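Pli0006 protein (Listeria innocua, PDB 3OP9) probably binds DNA as a plasmid-encoded transcriptional regulator of the XRE helix-turn-helix family. Local coordinates at residues L32-Q35 and Y41-S44. Numbering follows the deposited sequence.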
loop_
_atom_site.group_PDB
_atom_site.type_symbol
_atom_site.label_atom_id
_atom_site.label_comp_id
_atom_site.label_asym_id
_atom_site.label_seq_id
_atom_site.Cartn_x
_atom_site.Cartn_y
_atom_site.Cartn_z
ATOM N N LEU A 32 25.636 -4.290 -9.483
ATOM C CA LEU A 32 24.851 -4.928 -10.529
ATOM C C LEU A 32 25.688 -5.812 -11.435
ATOM O O LEU A 32 25.154 -6.435 -12.333
ATOM C CB LEU A 32 24.157 -3.889 -11.380
ATOM C CG LEU A 32 23.235 -2.935 -10.636
ATOM C CD1 LEU A 32 22.724 -1.922 -11.619
ATOM C CD2 LEU A 32 22.106 -3.697 -9.968
ATOM N N ASN A 33 26.994 -5.851 -11.208
ATOM C CA ASN A 33 27.899 -6.548 -12.121
ATOM C C ASN A 33 27.736 -6.099 -13.578
ATOM O O ASN A 33 27.517 -6.914 -14.478
ATOM C CB ASN A 33 27.702 -8.060 -11.998
ATOM C CG ASN A 33 28.019 -8.562 -10.602
ATOM O OD1 ASN A 33 27.147 -9.070 -9.896
ATOM N ND2 ASN A 33 29.267 -8.381 -10.181
ATOM N N VAL A 34 27.839 -4.790 -13.794
ATOM C CA VAL A 34 27.885 -4.222 -15.132
ATOM C C VAL A 34 29.072 -3.259 -15.196
ATOM O O VAL A 34 29.690 -2.956 -14.175
ATOM C CB VAL A 34 26.595 -3.441 -15.471
ATOM C CG1 VAL A 34 25.375 -4.372 -15.466
ATOM C CG2 VAL A 34 26.404 -2.261 -14.490
ATOM N N GLN A 35 29.363 -2.757 -16.391
ATOM C CA GLN A 35 30.343 -1.694 -16.568
ATOM C C GLN A 35 29.861 -0.402 -15.944
ATOM O O GLN A 35 28.662 -0.136 -15.931
ATOM C CB GLN A 35 30.530 -1.408 -18.042
ATOM C CG GLN A 35 31.217 -2.481 -18.832
ATOM C CD GLN A 35 31.138 -2.159 -20.308
ATOM O OE1 GLN A 35 30.838 -1.026 -20.682
ATOM N NE2 GLN A 35 31.355 -3.146 -21.141
ATOM N N TYR A 41 24.804 5.239 -18.536
ATOM C CA TYR A 41 23.679 5.254 -19.465
ATOM C C TYR A 41 22.328 5.044 -18.770
ATOM O O TYR A 41 21.335 5.560 -19.239
ATOM C CB TYR A 41 23.846 4.218 -20.550
ATOM C CG TYR A 41 25.088 4.441 -21.405
ATOM C CD1 TYR A 41 25.599 5.729 -21.639
ATOM C CD2 TYR A 41 25.740 3.373 -21.968
ATOM C CE1 TYR A 41 26.750 5.914 -22.431
ATOM C CE2 TYR A 41 26.887 3.540 -22.769
ATOM C CZ TYR A 41 27.380 4.807 -22.989
ATOM O OH TYR A 41 28.509 4.942 -23.769
ATOM N N TYR A 42 22.282 4.278 -17.684
ATOM C CA TYR A 42 21.047 4.204 -16.885
ATOM C C TYR A 42 20.623 5.577 -16.425
ATOM O O TYR A 42 19.432 5.912 -16.463
ATOM C CB TYR A 42 21.237 3.379 -15.618
ATOM C CG TYR A 42 21.378 1.896 -15.808
ATOM C CD1 TYR A 42 21.018 1.272 -16.997
ATOM C CD2 TYR A 42 21.888 1.119 -14.787
ATOM C CE1 TYR A 42 21.170 -0.121 -17.148
ATOM C CE2 TYR A 42 22.043 -0.241 -14.924
ATOM C CZ TYR A 42 21.685 -0.861 -16.096
ATOM O OH TYR A 42 21.853 -2.233 -16.168
HETATM N N MSE A 43 21.603 6.347 -15.946
HETATM C CA MSE A 43 21.352 7.647 -15.311
HETATM C C MSE A 43 20.891 8.684 -16.317
HETATM O O MSE A 43 20.140 9.585 -15.974
HETATM C CB MSE A 43 22.610 8.177 -14.611
HETATM C CG MSE A 43 23.212 7.252 -13.568
HETATM SE SE MSE A 43 22.475 7.413 -11.753
HETATM C CE MSE A 43 23.329 5.819 -11.011
ATOM N N SER A 44 21.350 8.562 -17.555
ATOM C CA SER A 44 21.050 9.542 -18.578
ATOM C C SER A 44 19.805 9.113 -19.324
ATOM O O SER A 44 19.294 9.849 -20.169
ATOM C CB SER A 44 22.222 9.680 -19.542
ATOM O OG SER A 44 22.410 8.475 -20.237
#
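Leu32 and Tyr42 make the closest apolar contact between residues 32-35, where helix 25-32 gives way to the turn, and residues 41-44 of helix 36-44. The methyl CD1 of Leu32 meets the edge of the phenol near the ring plane, 3.8 Å from Tyr42 CE2, and does not lie over a face. Tyr42 points toward residues 32-35, and with CG anti to the carbonyl carbon (chi1 -72°) its ring reaches Leu32. At the far end of the ring a looser contact follows: Val34 CG1 lies 4.2 Å from Tyr42 OH.

The backbones themselves stay well apart, the nearest CA atoms, those of Val34 and Tyr42, being 11.0 Å from each other, and no hydrogen bond crosses. The turn is shaped instead by its own backbone: a Schellman motif closes helix 25-32, with Asn33 at positive phi as the C-prime residue, and Gln35 then takes the N-cap position of helix 36-44.

Helix 51-61 adds Leu57 and Arg56 against Leu32 and Lys53 against both Val34 and Tyr42, while Leu14 of helix 10-21 also touches Tyr42. The arrangement is consistent with the helix-turn-helix of XRE-type regulators, in which helix 25-32, the turn and helix 36-44, the probable recognition helix, form the unit. With 96 Å² buried and no hydrogen bond between the segments, the contact rests on van der Waals packing, its apolar part supplied by the Leu32 methyl and the ring edge.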